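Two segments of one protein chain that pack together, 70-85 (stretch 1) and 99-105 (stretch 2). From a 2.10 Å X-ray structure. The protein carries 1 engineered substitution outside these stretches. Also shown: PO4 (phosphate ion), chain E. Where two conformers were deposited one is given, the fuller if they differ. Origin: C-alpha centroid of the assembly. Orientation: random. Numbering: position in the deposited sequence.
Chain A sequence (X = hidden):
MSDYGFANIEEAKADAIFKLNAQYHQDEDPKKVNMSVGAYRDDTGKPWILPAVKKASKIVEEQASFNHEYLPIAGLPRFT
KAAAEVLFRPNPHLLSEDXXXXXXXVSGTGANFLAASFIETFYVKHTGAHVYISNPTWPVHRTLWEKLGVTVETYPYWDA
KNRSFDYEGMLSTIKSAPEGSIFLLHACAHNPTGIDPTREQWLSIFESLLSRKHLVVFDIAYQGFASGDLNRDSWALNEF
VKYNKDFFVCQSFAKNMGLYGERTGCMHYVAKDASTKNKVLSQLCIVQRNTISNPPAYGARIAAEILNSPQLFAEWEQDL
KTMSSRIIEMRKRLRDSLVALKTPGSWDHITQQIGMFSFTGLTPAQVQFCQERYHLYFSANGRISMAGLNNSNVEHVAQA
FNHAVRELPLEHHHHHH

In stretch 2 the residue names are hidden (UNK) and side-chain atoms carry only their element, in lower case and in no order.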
# COMPACT_ATOMS: atom_id res chain seq x y z
N TYR A 70 9.97 8.77 5.91
CA TYR A 70 9.01 7.76 6.34
C TYR A 70 8.02 8.34 7.35
O TYR A 70 8.40 9.13 8.22
CB TYR A 70 9.73 6.58 7.01
CG TYR A 70 10.49 5.63 6.09
CD1 TYR A 70 9.87 5.03 4.99
CD2 TYR A 70 11.83 5.32 6.34
CE1 TYR A 70 10.59 4.14 4.16
CE2 TYR A 70 12.54 4.44 5.53
CZ TYR A 70 11.92 3.85 4.45
OH TYR A 70 12.66 2.99 3.66
N LEU A 71 6.77 7.92 7.24
CA LEU A 71 5.79 8.14 8.30
C LEU A 71 5.92 7.07 9.38
O LEU A 71 6.47 5.99 9.15
CB LEU A 71 4.38 8.08 7.72
CG LEU A 71 4.06 9.14 6.67
CD1 LEU A 71 2.60 9.01 6.26
CD2 LEU A 71 4.36 10.54 7.22
N PRO A 72 5.39 7.35 10.59
CA PRO A 72 5.17 6.27 11.56
C PRO A 72 4.37 5.12 10.97
O PRO A 72 3.68 5.26 9.95
CB PRO A 72 4.41 6.97 12.70
CG PRO A 72 4.88 8.37 12.64
CD PRO A 72 5.10 8.68 11.18
N ILE A 73 4.47 3.97 11.61
CA ILE A 73 3.86 2.77 11.04
C ILE A 73 2.35 2.94 10.89
O ILE A 73 1.75 2.50 9.89
CB ILE A 73 4.21 1.54 11.91
CG1 ILE A 73 3.62 0.28 11.31
CG2 ILE A 73 3.72 1.72 13.34
CD1 ILE A 73 4.45 -0.90 11.65
N ALA A 74 1.71 3.61 11.85
CA ALA A 74 0.28 3.84 11.81
C ALA A 74 -0.09 5.07 10.97
O ALA A 74 -1.29 5.34 10.79
CB ALA A 74 -0.26 3.99 13.24
N GLY A 75 0.89 5.81 10.48
CA GLY A 75 0.66 6.91 9.56
C GLY A 75 0.91 8.26 10.21
O GLY A 75 1.39 8.37 11.34
N LEU A 76 0.56 9.31 9.46
CA LEU A 76 0.79 10.69 9.87
C LEU A 76 -0.19 11.05 10.98
O LEU A 76 -1.41 11.02 10.74
CB LEU A 76 0.63 11.61 8.67
CG LEU A 76 0.78 13.11 8.88
CD1 LEU A 76 2.25 13.47 9.15
CD2 LEU A 76 0.24 13.87 7.67
N PRO A 77 0.27 11.37 12.19
CA PRO A 77 -0.67 11.52 13.31
C PRO A 77 -1.73 12.59 13.11
O PRO A 77 -2.89 12.38 13.49
CB PRO A 77 0.25 11.84 14.50
CG PRO A 77 1.56 11.21 14.13
CD PRO A 77 1.68 11.41 12.63
N ARG A 78 -1.39 13.73 12.51
CA ARG A 78 -2.42 14.74 12.32
C ARG A 78 -3.41 14.33 11.24
O ARG A 78 -4.51 14.89 11.19
CB ARG A 78 -1.80 16.10 12.00
CG ARG A 78 -0.74 16.07 10.93
CD ARG A 78 0.27 17.21 11.16
NE ARG A 78 1.36 17.15 10.19
CZ ARG A 78 1.23 17.52 8.92
NH1 ARG A 78 0.05 17.98 8.50
NH2 ARG A 78 2.27 17.43 8.09
N PHE A 79 -3.05 13.38 10.38
CA PHE A 79 -4.05 12.80 9.48
C PHE A 79 -4.95 11.81 10.21
O PHE A 79 -6.18 11.92 10.13
CB PHE A 79 -3.39 12.13 8.28
CG PHE A 79 -4.35 11.26 7.49
CD1 PHE A 79 -5.30 11.83 6.64
CD2 PHE A 79 -4.32 9.87 7.61
CE1 PHE A 79 -6.19 11.04 5.92
CE2 PHE A 79 -5.21 9.06 6.88
CZ PHE A 79 -6.14 9.65 6.04
N THR A 80 -4.37 10.81 10.90
CA THR A 80 -5.22 9.79 11.50
C THR A 80 -6.15 10.41 12.53
O THR A 80 -7.32 10.01 12.64
CB THR A 80 -4.40 8.67 12.14
OG1 THR A 80 -3.57 9.20 13.17
CG2 THR A 80 -3.53 7.93 11.09
N LYS A 81 -5.68 11.41 13.28
CA LYS A 81 -6.56 12.04 14.25
C LYS A 81 -7.69 12.80 13.56
O LYS A 81 -8.86 12.67 13.93
CB LYS A 81 -5.78 12.97 15.18
CG LYS A 81 -6.63 13.55 16.33
CD LYS A 81 -5.83 14.55 17.16
CE LYS A 81 -6.66 15.15 18.29
NZ LYS A 81 -5.96 16.32 18.91
N ALA A 82 -7.35 13.60 12.54
CA ALA A 82 -8.36 14.38 11.82
C ALA A 82 -9.34 13.49 11.07
O ALA A 82 -10.53 13.81 10.96
CB ALA A 82 -7.69 15.35 10.85
N ALA A 83 -8.86 12.37 10.51
CA ALA A 83 -9.75 11.46 9.79
C ALA A 83 -10.82 10.88 10.72
O ALA A 83 -11.99 10.75 10.32
CB ALA A 83 -8.94 10.33 9.16
N ALA A 84 -10.43 10.54 11.95
CA ALA A 84 -11.39 10.07 12.94
C ALA A 84 -12.34 11.19 13.36
O ALA A 84 -13.55 10.95 13.55
CB ALA A 84 -10.65 9.51 14.15
N GLU A 85 -11.82 12.40 13.55
CA GLU A 85 -12.68 13.49 13.99
C GLU A 85 -13.79 13.78 12.99
O GLU A 85 -14.94 14.03 13.39
CB GLU A 85 -11.84 14.75 14.25
CG GLU A 85 -10.96 14.62 15.49
CD GLU A 85 -10.02 15.80 15.72
OE1 GLU A 85 -9.76 16.12 16.90
OE2 GLU A 85 -9.52 16.39 14.73
N UNK A 99 -10.12 6.32 22.72
CA UNK A 99 -10.78 5.05 22.46
C UNK A 99 -10.73 4.61 20.99
O UNK A 99 -11.23 3.52 20.68
c UNK A 99 -12.23 5.10 22.93
n UNK A 99 -16.97 3.87 23.61
c UNK A 99 -13.83 5.30 24.88
n UNK A 99 -14.83 4.49 24.18
c UNK A 99 -12.41 4.94 24.44
n UNK A 99 -16.62 5.64 25.07
c UNK A 99 -16.14 4.66 24.29
N UNK A 100 -10.15 5.40 20.08
CA UNK A 100 -10.14 5.04 18.66
C UNK A 100 -8.72 4.67 18.27
O UNK A 100 -7.79 5.48 18.42
c UNK A 100 -12.07 6.59 18.23
c UNK A 100 -10.74 5.74 16.31
c UNK A 100 -10.69 6.18 17.78
N UNK A 101 -8.53 3.44 17.79
CA UNK A 101 -7.27 3.01 17.19
C UNK A 101 -7.36 3.27 15.70
O UNK A 101 -8.19 2.67 15.02
c UNK A 101 -7.00 1.53 17.48
N UNK A 102 -6.54 4.18 15.19
CA UNK A 102 -6.61 4.62 13.80
C UNK A 102 -5.31 4.27 13.09
O UNK A 102 -4.23 4.58 13.58
c UNK A 102 -6.87 6.13 13.70
o UNK A 102 -8.09 6.48 14.35
N UNK A 103 -5.43 3.62 11.93
CA UNK A 103 -4.28 3.23 11.13
C UNK A 103 -4.46 3.78 9.73
O UNK A 103 -5.37 3.35 9.00
s UNK A 103 -2.06 0.86 12.67
c UNK A 103 -4.14 1.71 11.11
c UNK A 103 -1.77 -0.03 11.12
c UNK A 103 -3.85 1.10 12.47
N UNK A 104 -3.61 4.72 9.35
CA UNK A 104 -3.60 5.17 7.96
C UNK A 104 -3.33 3.97 7.07
O UNK A 104 -2.45 3.14 7.36
c UNK A 104 -2.43 6.75 6.32
c UNK A 104 -2.54 6.25 7.76
c UNK A 104 -1.31 7.76 6.16
n UNK A 104 -0.80 7.88 4.94
o UNK A 104 -0.91 8.44 7.13
N UNK A 105 -4.10 3.85 6.00
CA UNK A 105 -4.10 2.67 5.15
C UNK A 105 -3.94 3.08 3.69
O UNK A 105 -4.06 4.26 3.33
o UNK A 105 -6.53 2.68 5.05
c UNK A 105 -5.40 1.87 5.33
P PO4 E . 11.06 0.13 1.86
O1 PO4 E . 12.27 -0.60 2.42
O2 PO4 E . 11.20 0.34 0.36
O3 PO4 E . 10.97 1.48 2.51
O4 PO4 E . 9.80 -0.67 2.13
O HOH W 1 -7.52 8.52 15.71

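Position 99 carries seven side-chain atoms: three carbons in a row, a nitrogen, then a carbon bearing two more nitrogens. That terminal guanidinium belongs to arginine alone. The chain lies out of reach of stretch 1 and finds its hydrogen bonds elsewhere in the structure, so Arg 99 leads into the strand without adding to the contact.

Position 100 has three carbons, one carrying the other two. Its CB points toward the helix, and one of the two outer carbons lies 4.3 Å from CB of Ala 84, a light apolar touch. A branch at the beta carbon with no polar atom means valine, hence Val 100.

Position 101 shows a single carbon, turned out of reach of stretch 1. It is Ala 101.

At position 102 one carbon is followed by one oxygen, with no branch. The CB packs 3.9 Å from CB of Thr 80, and the oxygen lies 4.0 Å from CB of Ala 84. This makes Ser 102. The hydroxyl is not left idle: water 1 sits 2.5 Å from OG of Ser 102 and gives a weak hydrogen bond to O of Thr 80 at 3.4 Å, tying strand to helix backbone.

Position 103 holds an unbranched run of two carbons, a sulfur and a last carbon. Its CB points away from stretch 1, yet the chain bends enough for the sulfur to rest 3.7 Å from CB of Ala 74. The thioether is that of Met 103.

Position 104 has three carbons, the third carrying one oxygen and one nitrogen. The oxygen lies 2.9 Å from N of Leu 76, which donates a hydrogen bond to it at the N-cap. Along the way, the second carbon passes 3.7 Å from CE2 of Phe 79. Two carbons before the amide carbon mean glutamine, and the extended chain of Gln 104 (chi1 and chi2 both t) is what carries OE1 that far. The backbone joins in, N of Gln 104 donating to O of Ala 74 at 2.8 Å.

Position 105 returns to one carbon and one oxygen, its CB pointing away from stretch 1: Ser 105.

The contact works by alternation and by one well-placed amide. Val 100, Ser 102 and Gln 104 face the helix, where small side chains at Thr 80 and Ala 84 receive them. Gln 104 is the most covered residue, held at its backbone by Ala 74 in the turn and at its side chain by Leu 76, the N-cap residue that follows the turn. Gly 75 makes room: an ideal CB there would lie 2.3 Å from CB of Gln 104, a clash, and its backbone angles independently call for glycine.

Stretch 2, residues 99-105: RVASMQS
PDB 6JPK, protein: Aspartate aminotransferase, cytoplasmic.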